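Local coordinates for ferric-siderophore receptor protein (PDB 2X4L), which probably binds ferric siderophores outside the cell membrane and hands them to a membrane transporter for iron uptake, at residues 32-37 / 156-161; 52-57 / 113-118; 246-251 / 256-261; 263-268 / 280-285. One frame throughout, in Å; residues are numbered along the deposited sequence.

Interaction 1 (32-37 / 156-161)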
loop_
_atom_site.group_PDB
_atom_site.type_symbol
_atom_site.label_atom_id
_atom_site.label_comp_id
_atom_site.label_asym_id
_atom_site.label_seq_id
_atom_site.Cartn_x
_atom_site.Cartn_y
_atom_site.Cartn_z
ATOM N N LYS A 32 3.822 20.037 -7.439
ATOM C CA LYS A 32 2.406 20.229 -7.163
ATOM C C LYS A 32 1.834 18.839 -6.774
ATOM O O LYS A 32 1.858 17.932 -7.590
ATOM C CB LYS A 32 1.713 20.822 -8.369
ATOM C CG LYS A 32 0.194 21.049 -8.116
ATOM C CD LYS A 32 -0.525 21.638 -9.434
ATOM C CE LYS A 32 -2.056 21.674 -9.272
ATOM N NZ LYS A 32 -2.582 22.969 -8.657
ATOM N N ASP A 33 1.377 18.682 -5.545
ATOM C CA ASP A 33 0.896 17.372 -5.113
ATOM C C ASP A 33 -0.586 17.082 -5.394
ATOM O O ASP A 33 -1.247 17.863 -6.143
ATOM C CB ASP A 33 1.182 17.148 -3.591
ATOM C CG ASP A 33 0.200 17.917 -2.652
ATOM O OD1 ASP A 33 -0.736 18.582 -3.181
ATOM O OD2 ASP A 33 0.276 17.792 -1.442
ATOM N N ASP A 34 -1.096 15.991 -4.864
ATOM C CA ASP A 34 -2.459 15.541 -5.240
ATOM C C ASP A 34 -3.555 16.189 -4.425
ATOM O O ASP A 34 -4.790 15.854 -4.619
ATOM C CB ASP A 34 -2.583 14.026 -5.124
ATOM C CG ASP A 34 -1.798 13.342 -6.201
ATOM O OD1 ASP A 34 -1.578 13.934 -7.310
ATOM O OD2 ASP A 34 -1.508 12.150 -5.986
ATOM N N ARG A 35 -3.165 17.126 -3.551
ATOM C CA ARG A 35 -4.122 17.999 -2.930
ATOM C C ARG A 35 -4.188 19.259 -3.782
ATOM O O ARG A 35 -4.870 20.195 -3.429
ATOM C CB ARG A 35 -3.701 18.405 -1.509
ATOM C CG ARG A 35 -3.692 17.202 -0.540
ATOM C CD ARG A 35 -3.158 17.644 0.785
ATOM N NE ARG A 35 -1.788 18.087 0.658
ATOM C CZ ARG A 35 -1.026 18.588 1.634
ATOM N NH1 ARG A 35 -1.471 18.746 2.851
ATOM N NH2 ARG A 35 0.227 18.985 1.325
ATOM N N GLY A 36 -3.368 19.372 -4.838
ATOM C CA GLY A 36 -3.381 20.614 -5.651
ATOM C C GLY A 36 -2.466 21.739 -5.096
ATOM O O GLY A 36 -2.447 22.883 -5.616
ATOM N N THR A 37 -1.659 21.411 -4.091
ATOM C CA THR A 37 -0.791 22.423 -3.539
ATOM C C THR A 37 0.624 22.316 -4.102
ATOM O O THR A 37 1.183 21.240 -4.260
ATOM C CB THR A 37 -0.813 22.461 -2.028
ATOM O OG1 THR A 37 -0.388 21.245 -1.520
ATOM C CG2 THR A 37 -2.164 22.712 -1.543
ATOM N N LEU A 156 1.531 5.535 -8.981
ATOM C CA LEU A 156 2.899 5.107 -9.416
ATOM C C LEU A 156 3.564 6.146 -10.287
ATOM O O LEU A 156 4.741 6.482 -10.117
ATOM C CB LEU A 156 2.853 3.768 -10.151
ATOM C CG LEU A 156 2.685 2.571 -9.206
ATOM C CD1 LEU A 156 2.478 1.270 -10.037
ATOM C CD2 LEU A 156 3.950 2.382 -8.427
ATOM N N GLN A 157 2.821 6.656 -11.242
ATOM C CA GLN A 157 3.497 7.634 -12.073
ATOM C C GLN A 157 3.688 8.948 -11.297
ATOM O O GLN A 157 4.741 9.575 -11.512
ATOM C CB GLN A 157 2.801 7.760 -13.344
ATOM C CG GLN A 157 1.458 8.297 -13.319
ATOM C CD GLN A 157 1.143 8.841 -14.702
ATOM O OE1 GLN A 157 0.356 8.238 -15.459
ATOM N NE2 GLN A 157 1.813 9.934 -15.072
ATOM N N ARG A 158 2.767 9.305 -10.368
ATOM C CA ARG A 158 2.872 10.589 -9.571
ATOM C C ARG A 158 4.159 10.473 -8.663
ATOM O O ARG A 158 4.989 11.399 -8.506
ATOM C CB ARG A 158 1.633 10.859 -8.709
ATOM C CG ARG A 158 0.308 11.193 -9.505
ATOM C CD ARG A 158 0.448 12.553 -10.201
ATOM N NE ARG A 158 0.234 13.621 -9.208
ATOM C CZ ARG A 158 0.975 14.702 -9.052
ATOM N NH1 ARG A 158 2.085 14.941 -9.795
ATOM N NH2 ARG A 158 0.573 15.560 -8.139
ATOM N N MET A 159 4.347 9.305 -8.015
ATOM C CA MET A 159 5.547 9.062 -7.188
ATOM C C MET A 159 6.853 9.063 -8.003
ATOM O O MET A 159 7.910 9.528 -7.530
ATOM C CB MET A 159 5.394 7.727 -6.443
ATOM C CG MET A 159 6.522 7.481 -5.363
ATOM S SD MET A 159 6.505 8.730 -4.013
ATOM C CE MET A 159 5.119 8.105 -3.085
ATOM N N TRP A 160 6.795 8.492 -9.224
ATOM C CA TRP A 160 7.920 8.571 -10.137
ATOM C C TRP A 160 8.283 10.011 -10.461
ATOM O O TRP A 160 9.477 10.391 -10.403
ATOM C CB TRP A 160 7.528 7.782 -11.361
ATOM C CG TRP A 160 8.337 7.919 -12.570
ATOM C CD1 TRP A 160 8.550 9.050 -13.301
ATOM C CD2 TRP A 160 8.938 6.856 -13.290
ATOM N NE1 TRP A 160 9.352 8.790 -14.355
ATOM C CE2 TRP A 160 9.580 7.435 -14.407
ATOM C CE3 TRP A 160 9.061 5.483 -13.064
ATOM C CZ2 TRP A 160 10.318 6.689 -15.330
ATOM C CZ3 TRP A 160 9.764 4.721 -13.990
ATOM C CH2 TRP A 160 10.396 5.338 -15.122
ATOM N N GLU A 161 7.284 10.829 -10.790
ATOM C CA GLU A 161 7.563 12.250 -11.058
ATOM C C GLU A 161 8.210 12.911 -9.826
ATOM O O GLU A 161 9.137 13.745 -9.995
ATOM C CB GLU A 161 6.254 12.978 -11.450
ATOM C CG GLU A 161 5.727 12.421 -12.767
ATOM C CD GLU A 161 4.245 12.722 -13.101
ATOM O OE1 GLU A 161 3.552 13.420 -12.322
ATOM O OE2 GLU A 161 3.799 12.303 -14.240
HETATM O O HOH W 1 3.159 17.403 -10.011
#
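Asp-33 and Arg-158 make the closest backbone approach, with CA atoms 8.4 Å apart. Residues 33-36 form a type I beta turn, which closes the antiparallel hairpin of strands 29-32 and 38-41. Residues 156-161 lie within helix 153-165. Because the main chains stay well apart, the Arg-158 side chain has to span the distance. Its chain is bent at chi2 and chi3, and this turns the guanidinium edge toward the hairpin. Arg-158 grips Asp-34 side-on, with both nitrogens on one oxygen. Arg-158 NE donates to Asp-34 OD1 at 2.6 Å, from the syn side and somewhat out of the carboxylate plane. Arg-158 NH2 reaches the same Asp-34 OD1 at 2.8 Å, but from above that plane. Carboxylate and guanidinium are turned 54° against each other. Arg-158 NH2 also donates to Lys-32 O in an almost straight bond (174°), on a lone pair in the carbonyl plane. With a leucine in place of Arg-158, Asp-34 OD1 and Lys-32 O would probably both lose their helix donors, and the turn would be tied less firmly to helix 153-165. Glu-161 OE1, one helical turn on, meets Arg-158 NH1 and extends the salt-bridge network. Asp-34 OD2 is held by Ser-146 N of strand 142-146, so the two oxygens serve different parts of the fold. Within the turn, Asp-33 OD1 accepts from Arg-35 N as an Asx turn. One water links the segments: it accepts from Arg-158 NH1 at 2.7 Å and donates to Lys-32 O at 2.8 Å.

Interaction 2 (52-57 / 113-118)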
loop_
_atom_site.group_PDB
_atom_site.type_symbol
_atom_site.label_atom_id
_atom_site.label_comp_id
_atom_site.label_asym_id
_atom_site.label_seq_id
_atom_site.Cartn_x
_atom_site.Cartn_y
_atom_site.Cartn_z
ATOM N N THR A 52 6.729 5.688 6.197
ATOM C CA THR A 52 7.661 4.613 5.874
ATOM C C THR A 52 7.446 4.088 4.438
ATOM O O THR A 52 8.409 3.860 3.722
ATOM C CB THR A 52 7.510 3.518 6.875
ATOM O OG1 THR A 52 7.840 4.120 8.138
ATOM C CG2 THR A 52 8.524 2.373 6.566
ATOM N N GLY A 53 6.182 3.832 4.037
ATOM C CA GLY A 53 5.940 3.234 2.697
ATOM C C GLY A 53 6.357 4.169 1.579
ATOM O O GLY A 53 6.707 3.669 0.477
ATOM N N VAL A 54 6.252 5.465 1.791
ATOM C CA VAL A 54 6.713 6.449 0.796
ATOM C C VAL A 54 8.240 6.501 0.763
ATOM O O VAL A 54 8.897 6.441 -0.307
ATOM C CB VAL A 54 6.122 7.845 1.094
ATOM C CG1 VAL A 54 6.784 8.924 0.187
ATOM C CG2 VAL A 54 4.607 7.778 0.847
ATOM N N ALA A 55 8.885 6.460 1.955
ATOM C CA ALA A 55 10.390 6.355 1.961
ATOM C C ALA A 55 10.828 5.090 1.232
ATOM O O ALA A 55 11.850 5.120 0.506
ATOM C CB ALA A 55 10.866 6.292 3.413
ATOM N N ALA A 56 10.084 3.977 1.387
ATOM C CA ALA A 56 10.476 2.710 0.750
ATOM C C ALA A 56 10.452 2.908 -0.775
ATOM O O ALA A 56 11.367 2.427 -1.531
ATOM C CB ALA A 56 9.548 1.593 1.213
ATOM N N ALA A 57 9.407 3.610 -1.252
ATOM C CA ALA A 57 9.313 3.864 -2.735
ATOM C C ALA A 57 10.452 4.754 -3.221
ATOM O O ALA A 57 11.127 4.413 -4.228
ATOM C CB ALA A 57 7.980 4.530 -3.070
ATOM N N VAL A 113 10.928 18.826 3.887
ATOM C CA VAL A 113 9.610 18.459 3.321
ATOM C C VAL A 113 9.229 17.165 4.012
ATOM O O VAL A 113 10.055 16.310 4.320
ATOM C CB VAL A 113 9.696 18.302 1.728
ATOM C CG1 VAL A 113 10.589 17.078 1.337
ATOM C CG2 VAL A 113 8.296 18.235 1.089
ATOM N N LEU A 114 7.935 17.031 4.236
ATOM C CA LEU A 114 7.288 15.765 4.707
ATOM C C LEU A 114 6.446 15.217 3.555
ATOM O O LEU A 114 5.708 15.937 2.866
ATOM C CB LEU A 114 6.394 16.122 5.903
ATOM C CG LEU A 114 5.697 14.899 6.481
ATOM C CD1 LEU A 114 5.560 14.991 8.021
ATOM C CD2 LEU A 114 4.286 14.710 5.864
ATOM N N ILE A 115 6.557 13.910 3.341
ATOM C CA ILE A 115 5.881 13.288 2.158
ATOM C C ILE A 115 5.084 12.070 2.671
ATOM O O ILE A 115 5.674 11.202 3.345
ATOM C CB ILE A 115 6.920 12.841 1.103
ATOM C CG1 ILE A 115 7.942 13.977 0.820
ATOM C CG2 ILE A 115 6.154 12.340 -0.202
ATOM C CD1 ILE A 115 8.924 13.571 -0.331
ATOM N N THR A 116 3.831 11.993 2.323
ATOM C CA THR A 116 3.036 10.828 2.666
ATOM C C THR A 116 1.952 10.606 1.649
ATOM O O THR A 116 1.871 11.358 0.631
ATOM C CB THR A 116 2.492 11.016 4.103
ATOM O OG1 THR A 116 1.910 9.757 4.552
ATOM C CG2 THR A 116 1.421 12.159 4.252
ATOM N N THR A 117 1.138 9.601 1.864
ATOM C CA THR A 117 0.017 9.340 1.012
ATOM C C THR A 117 -1.222 9.950 1.623
ATOM O O THR A 117 -1.221 10.508 2.719
ATOM C CB THR A 117 -0.144 7.798 0.895
ATOM O OG1 THR A 117 -0.146 7.193 2.199
ATOM C CG2 THR A 117 0.939 7.217 -0.008
ATOM N N THR A 118 -2.315 9.895 0.851
ATOM C CA THR A 118 -3.620 10.359 1.374
ATOM C C THR A 118 -4.766 9.460 0.848
ATOM O O THR A 118 -4.694 9.036 -0.300
ATOM C CB THR A 118 -3.941 11.868 1.114
ATOM O OG1 THR A 118 -5.234 12.160 1.683
ATOM C CG2 THR A 118 -3.962 12.163 -0.379
#
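Thr-116 OG1 donates a hydrogen bond to the carbonyl oxygen of Trp-126, while Thr-116 CA lies against Val-54 CG2 at 3.9 Å. CB of Thr-116 points away from helix 52-57, so the helix meets this residue at its backbone. Val-54 carries the whole helix side of this buried contact. Its CB points toward the strand, and its two methyls take different partners. Val-54 CG1 is anti to the backbone N (chi1 171°) and presses on Ile-115 CG2 at 3.5 Å. That is tighter than usual for two methyl carbons. The two side chains cross at about a right angle. This is helix-on-sheet packing in the five-stranded parallel sheet, whose strand order is 3-2-1-4-5, as in Rossmann-like folds. Strand 48-51 runs directly into helix 52-60, and strand 113-118 is its neighbour in the sheet. The axes of segments 52-57 and 113-118 approach to 7.5 Å, with 106° between their N-to-C directions. Val-54 CG2 meets Thr-117 CG2 at 3.8 Å, the two side chains sliding past each other in opposite directions. Thr-117 has OG1 between its backbone N and carbonyl carbon (chi1 50°), which leaves CG2 anti to the carbonyl carbon and able to face the valine. Ile-115 also touches Ile-48 of strand 48-51, and Thr-117 also touches Trp-126.

Interaction 3 (246-251 / 256-261); sequences WFESLS and DKYPAD
Glu-248 and Lys-257 both have CG anti to the backbone N, and both chains run out fully extended. The carboxylate of Glu-248 (chi1 178°) is thus carried across to the loop, and Lys-257 crosses it at about a right angle. Lys-257 NZ meets Glu-248 OE2 at 2.9 Å, on the syn lone pair, in a salt bridge. Tyr-258 approaches from the direction opposite to Glu-248. Its OH donates to Glu-248 OE1, at the edge of the ring and in its plane. Tyr-258 OH to Glu-248 OE1 is modelled at 2.4 Å, very short, and the exact value is doubtful. Carboxylate and ring are turned 66° against each other. Lys-257 CG sits 3.8 Å above the Tyr-258 ring plane, over its centre. Leu-250 CD2 adds an apolar touch on Lys-257 CD at 3.9 Å. With an alanine at Glu-248, the lysine charge would probably lose its mate and the tyrosine hydroxyl its acceptor. Glu-248 and Leu-250 belong to strand 247-251, which pairs antiparallel with strand 210-214. Residues 256-261 belong to the loop between strand 247-251 and strand 262-266, which is in the same mixed sheet, and Tyr-258 also packs on Leu-202 of strand 200-206.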
loop_
_atom_site.group_PDB
_atom_site.type_symbol
_atom_site.label_atom_id
_atom_site.label_comp_id
_atom_site.label_asym_id
_atom_site.label_seq_id
_atom_site.Cartn_x
_atom_site.Cartn_y
_atom_site.Cartn_z
ATOM N N TRP A 246 -15.713 1.276 1.794
ATOM C CA TRP A 246 -14.404 0.555 1.704
ATOM C C TRP A 246 -14.553 -0.950 1.879
ATOM O O TRP A 246 -14.171 -1.704 0.981
ATOM C CB TRP A 246 -13.410 1.086 2.731
ATOM C CG TRP A 246 -12.784 2.406 2.352
ATOM C CD1 TRP A 246 -13.182 3.665 2.753
ATOM C CD2 TRP A 246 -11.578 2.602 1.583
ATOM N NE1 TRP A 246 -12.339 4.641 2.229
ATOM C CE2 TRP A 246 -11.346 4.010 1.508
ATOM C CE3 TRP A 246 -10.699 1.761 0.889
ATOM C CZ2 TRP A 246 -10.255 4.555 0.805
ATOM C CZ3 TRP A 246 -9.636 2.342 0.202
ATOM C CH2 TRP A 246 -9.448 3.674 0.160
ATOM N N PHE A 247 -15.141 -1.388 2.970
ATOM C CA PHE A 247 -15.182 -2.831 3.245
ATOM C C PHE A 247 -16.367 -3.194 4.102
ATOM O O PHE A 247 -17.029 -2.301 4.746
ATOM C CB PHE A 247 -13.843 -3.351 3.889
ATOM C CG PHE A 247 -13.429 -2.627 5.104
ATOM C CD1 PHE A 247 -13.998 -2.982 6.357
ATOM C CD2 PHE A 247 -12.499 -1.629 5.056
ATOM C CE1 PHE A 247 -13.654 -2.305 7.522
ATOM C CE2 PHE A 247 -12.168 -0.890 6.234
ATOM C CZ PHE A 247 -12.707 -1.269 7.468
ATOM N N GLU A 248 -16.631 -4.503 4.100
ATOM C CA GLU A 248 -17.701 -5.104 4.933
ATOM C C GLU A 248 -17.037 -5.786 6.110
ATOM O O GLU A 248 -15.970 -6.452 5.962
ATOM C CB GLU A 248 -18.407 -6.161 4.123
ATOM C CG GLU A 248 -19.531 -6.913 4.900
ATOM C CD GLU A 248 -20.205 -7.918 4.060
ATOM O OE1 GLU A 248 -19.708 -8.280 2.983
ATOM O OE2 GLU A 248 -21.230 -8.421 4.567
ATOM N N SER A 249 -17.596 -5.625 7.312
ATOM C CA SER A 249 -17.075 -6.315 8.531
ATOM C C SER A 249 -17.878 -7.561 8.748
ATOM O O SER A 249 -19.127 -7.511 8.846
ATOM C CB SER A 249 -17.190 -5.406 9.744
ATOM O OG SER A 249 -16.472 -4.221 9.510
ATOM N N LEU A 250 -17.189 -8.664 8.925
ATOM C CA LEU A 250 -17.863 -9.912 9.221
ATOM C C LEU A 250 -17.360 -10.485 10.543
ATOM O O LEU A 250 -16.157 -10.470 10.864
ATOM C CB LEU A 250 -17.557 -10.921 8.150
ATOM C CG LEU A 250 -18.125 -10.636 6.760
ATOM C CD1 LEU A 250 -17.519 -11.769 5.882
ATOM C CD2 LEU A 250 -19.641 -10.659 6.796
ATOM N N SER A 251 -18.266 -11.127 11.285
ATOM C CA SER A 251 -17.796 -11.883 12.475
ATOM C C SER A 251 -16.997 -13.079 12.040
ATOM O O SER A 251 -17.183 -13.566 10.916
ATOM C CB SER A 251 -19.009 -12.387 13.300
ATOM O OG SER A 251 -19.701 -11.278 13.806
ATOM N N ASP A 256 -17.287 -17.493 5.982
ATOM C CA ASP A 256 -17.706 -18.242 4.804
ATOM C C ASP A 256 -18.877 -17.629 4.003
ATOM O O ASP A 256 -19.432 -18.259 3.120
ATOM C CB ASP A 256 -18.053 -19.686 5.215
ATOM C CG ASP A 256 -19.118 -19.742 6.354
ATOM O OD1 ASP A 256 -19.577 -18.743 6.959
ATOM O OD2 ASP A 256 -19.487 -20.886 6.776
ATOM N N LYS A 257 -19.167 -16.353 4.232
ATOM C CA LYS A 257 -20.270 -15.714 3.534
ATOM C C LYS A 257 -20.215 -15.838 2.026
ATOM O O LYS A 257 -21.279 -16.035 1.382
ATOM C CB LYS A 257 -20.435 -14.255 3.992
ATOM C CG LYS A 257 -21.539 -13.499 3.332
ATOM C CD LYS A 257 -21.813 -12.109 3.885
ATOM C CE LYS A 257 -22.921 -11.483 3.071
ATOM N NZ LYS A 257 -23.328 -10.143 3.567
ATOM N N TYR A 258 -19.018 -15.557 1.479
ATOM C CA TYR A 258 -18.810 -15.510 0.042
ATOM C C TYR A 258 -17.923 -16.676 -0.404
ATOM O O TYR A 258 -16.810 -16.868 0.082
ATOM C CB TYR A 258 -18.073 -14.202 -0.385
ATOM C CG TYR A 258 -18.808 -12.989 0.077
ATOM C CD1 TYR A 258 -19.953 -12.598 -0.548
ATOM C CD2 TYR A 258 -18.317 -12.249 1.108
ATOM C CE1 TYR A 258 -20.650 -11.469 -0.129
ATOM C CE2 TYR A 258 -18.967 -11.140 1.547
ATOM C CZ TYR A 258 -20.182 -10.766 0.909
ATOM O OH TYR A 258 -20.874 -9.619 1.297
ATOM N N PRO A 259 -18.361 -17.400 -1.413
ATOM C CA PRO A 259 -17.481 -18.474 -1.928
ATOM C C PRO A 259 -16.274 -17.780 -2.648
ATOM O O PRO A 259 -16.470 -16.839 -3.439
ATOM C CB PRO A 259 -18.388 -19.167 -2.915
ATOM C CG PRO A 259 -19.781 -18.956 -2.263
ATOM C CD PRO A 259 -19.754 -17.545 -1.894
ATOM N N ALA A 260 -15.069 -18.247 -2.331
ATOM C CA ALA A 260 -13.879 -17.680 -2.921
ATOM C C ALA A 260 -12.917 -18.806 -3.282
ATOM O O ALA A 260 -12.882 -19.863 -2.606
ATOM C CB ALA A 260 -13.238 -16.723 -1.947
ATOM N N ASP A 261 -12.168 -18.639 -4.372
ATOM C CA ASP A 261 -11.197 -19.579 -4.805
ATOM C C ASP A 261 -9.768 -19.179 -4.389
ATOM O O ASP A 261 -8.927 -20.018 -4.052
ATOM C CB ASP A 261 -11.270 -19.750 -6.320
ATOM C CG ASP A 261 -12.640 -20.113 -6.742
ATOM O OD1 ASP A 261 -13.208 -21.080 -6.185
ATOM O OD2 ASP A 261 -13.345 -19.372 -7.461
#

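Interaction 4 (263-268 / 280-285); sequences IIMDDR and GTWKQL
Met-265 and Trp-282 reach toward each other from opposite directions. With CG anti to the carbonyl carbon and a bend at chi2, Met-265 brings CG and SD against the CH2/CZ3 end of the Trp-282 indole. Met-265 CG lies 3.7 Å from Trp-282 CH2. Met-265 SD is 4.8 Å from the centroid of the Trp-282 six-membered ring and 62° off its normal, an oblique Met-aromatic contact. Trp-282 has CG anti to its backbone N (chi1 164°), and this carries the ring from helix 280-283 over to strand 262-266. Ile-263 also comes at the indole from the opposite direction, with Ile-263 CD1 at 4.1 Å from Trp-282 CZ3, again obliquely. Ile-263 CD1 also touches Leu-285 CD1 at 3.7 Å, where the two side chains cross at about a right angle. Ile-263 and Met-265, two residues apart, both send CB toward residues 280-285, while Ile-264 between them points away. The contact packs this short helix and Leu-285, the N-cap of helix 286-289, on the mixed sheet. Trp-282 also touches Val-288 and Ile-277, and Ile-263 touches Ala-287. All four residues are buried and no polar group takes part across the contact, so its cohesion comes from dispersion and the exclusion of water, with the sulfur adding a polarisable partner for the ring.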
loop_
_atom_site.group_PDB
_atom_site.type_symbol
_atom_site.label_atom_id
_atom_site.label_comp_id
_atom_site.label_asym_id
_atom_site.label_seq_id
_atom_site.Cartn_x
_atom_site.Cartn_y
_atom_site.Cartn_z
ATOM N N ILE A 263 -7.847 -16.270 -1.845
ATOM C CA ILE A 263 -7.984 -15.148 -0.851
ATOM C C ILE A 263 -6.662 -14.403 -0.764
ATOM O O ILE A 263 -5.598 -15.045 -0.639
ATOM C CB ILE A 263 -8.391 -15.716 0.494
ATOM C CG1 ILE A 263 -9.663 -16.495 0.345
ATOM C CG2 ILE A 263 -8.518 -14.543 1.522
ATOM C CD1 ILE A 263 -10.119 -17.227 1.730
ATOM N N ILE A 264 -6.732 -13.050 -0.863
ATOM C CA ILE A 264 -5.567 -12.202 -0.727
ATOM C C ILE A 264 -5.705 -11.448 0.589
ATOM O O ILE A 264 -6.741 -10.741 0.794
ATOM C CB ILE A 264 -5.346 -11.346 -1.947
ATOM C CG1 ILE A 264 -6.435 -10.272 -2.230
ATOM C CG2 ILE A 264 -5.301 -12.348 -3.222
ATOM C CD1 ILE A 264 -6.151 -9.289 -3.410
ATOM N N MET A 265 -4.777 -11.689 1.523
ATOM C CA MET A 265 -4.914 -11.180 2.890
ATOM C C MET A 265 -3.922 -10.043 3.161
ATOM O O MET A 265 -2.725 -10.159 2.938
ATOM C CB MET A 265 -4.629 -12.301 3.894
ATOM C CG MET A 265 -5.785 -13.369 3.932
ATOM S SD MET A 265 -7.330 -12.751 4.384
ATOM C CE MET A 265 -7.034 -12.308 6.105
ATOM N N ASP A 266 -4.461 -8.984 3.754
ATOM C CA ASP A 266 -3.711 -7.822 4.203
ATOM C C ASP A 266 -2.419 -8.282 4.912
ATOM O O ASP A 266 -2.453 -9.098 5.870
ATOM C CB ASP A 266 -4.614 -7.091 5.209
ATOM C CG ASP A 266 -4.183 -5.659 5.536
ATOM O OD1 ASP A 266 -3.036 -5.278 5.392
ATOM O OD2 ASP A 266 -5.129 -4.982 6.004
ATOM N N ASP A 267 -1.325 -7.673 4.493
ATOM C CA ASP A 267 -0.014 -7.981 5.005
ATOM C C ASP A 267 0.525 -7.026 6.090
ATOM O O ASP A 267 1.677 -7.223 6.580
ATOM C CB ASP A 267 0.953 -8.025 3.844
ATOM C CG ASP A 267 1.072 -6.714 3.092
ATOM O OD1 ASP A 267 0.432 -5.726 3.387
ATOM O OD2 ASP A 267 1.983 -6.719 2.145
ATOM N N ARG A 268 -0.276 -6.039 6.505
ATOM C CA ARG A 268 0.333 -5.000 7.348
ATOM C C ARG A 268 0.484 -5.339 8.806
ATOM O O ARG A 268 -0.213 -6.241 9.303
ATOM C CB ARG A 268 -0.537 -3.726 7.177
ATOM C CG ARG A 268 -0.401 -3.131 5.751
ATOM C CD ARG A 268 -1.353 -1.961 5.532
ATOM N NE ARG A 268 -2.753 -2.419 5.704
ATOM C CZ ARG A 268 -3.684 -1.655 6.188
ATOM N NH1 ARG A 268 -3.479 -0.324 6.374
ATOM N NH2 ARG A 268 -4.856 -2.226 6.445
ATOM N N GLY A 280 -11.506 -21.495 13.589
ATOM C CA GLY A 280 -11.923 -22.713 12.872
ATOM C C GLY A 280 -12.684 -22.521 11.589
ATOM O O GLY A 280 -12.478 -23.237 10.625
ATOM N N THR A 281 -13.473 -21.456 11.547
ATOM C CA THR A 281 -14.236 -21.125 10.346
ATOM C C THR A 281 -13.299 -20.762 9.188
ATOM O O THR A 281 -13.558 -21.087 8.054
ATOM C CB THR A 281 -15.181 -19.961 10.639
ATOM O OG1 THR A 281 -15.969 -20.325 11.807
ATOM C CG2 THR A 281 -16.150 -19.815 9.510
ATOM N N TRP A 282 -12.240 -20.017 9.498
ATOM C CA TRP A 282 -11.194 -19.704 8.496
ATOM C C TRP A 282 -10.483 -20.973 7.991
ATOM O O TRP A 282 -10.291 -21.178 6.777
ATOM C CB TRP A 282 -10.214 -18.750 9.182
ATOM C CG TRP A 282 -8.874 -18.656 8.405
ATOM C CD1 TRP A 282 -7.728 -19.392 8.593
ATOM C CD2 TRP A 282 -8.616 -17.787 7.285
ATOM N NE1 TRP A 282 -6.773 -19.044 7.640
ATOM C CE2 TRP A 282 -7.303 -18.063 6.845
ATOM C CE3 TRP A 282 -9.409 -16.839 6.555
ATOM C CZ2 TRP A 282 -6.705 -17.401 5.768
ATOM C CZ3 TRP A 282 -8.776 -16.165 5.500
ATOM C CH2 TRP A 282 -7.438 -16.488 5.124
ATOM N N LYS A 283 -10.086 -21.810 8.937
ATOM C CA LYS A 283 -9.283 -22.983 8.583
ATOM C C LYS A 283 -10.079 -23.941 7.724
ATOM O O LYS A 283 -9.483 -24.756 6.975
ATOM C CB LYS A 283 -8.849 -23.713 9.892
ATOM C CG LYS A 283 -7.779 -22.957 10.678
ATOM C CD LYS A 283 -6.998 -23.845 11.654
ATOM C CE LYS A 283 -7.758 -23.983 12.934
ATOM N NZ LYS A 283 -6.770 -24.019 14.045
ATOM N N GLN A 284 -11.375 -23.842 7.793
ATOM C CA GLN A 284 -12.215 -24.662 6.980
ATOM C C GLN A 284 -12.599 -24.097 5.620
ATOM O O GLN A 284 -13.270 -24.705 4.891
ATOM C CB GLN A 284 -13.437 -25.077 7.755
ATOM C CG GLN A 284 -13.067 -26.043 8.906
ATOM C CD GLN A 284 -12.394 -27.325 8.412
ATOM O OE1 GLN A 284 -11.266 -27.669 8.812
ATOM N NE2 GLN A 284 -13.080 -28.029 7.533
ATOM N N LEU A 285 -12.117 -22.900 5.304
ATOM C CA LEU A 285 -12.404 -22.292 4.007
ATOM C C LEU A 285 -11.808 -23.113 2.861
ATOM O O LEU A 285 -10.651 -23.528 2.926
ATOM C CB LEU A 285 -11.873 -20.857 3.958
ATOM C CG LEU A 285 -12.677 -19.811 4.734
ATOM C CD1 LEU A 285 -12.006 -18.448 4.651
ATOM C CD2 LEU A 285 -14.107 -19.742 4.222
#

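The four contacts fall into two pairs on opposite sides of the chain's centre. Interactions 1 and 2 have centres 12 Å apart and touch: Met-159 CE packs on Val-54 CG1 at 3.8 Å. Along the chain, interaction 2 is nested within the loop closed by interaction 1. The centres of interactions 3 and 4 are about 10 Å apart, and they meet where Asp-256 CA lies 3.9 Å from Leu-285 CD2; their strands share the mixed sheet. The pairs do not touch; the nearest atoms of interactions 2 and 3 are about 7 Å apart, though their centres are about 31 Å apart. This split fits the two lobes of this binding-protein family. Relatives bind the siderophore between the lobes, and the same is probable here.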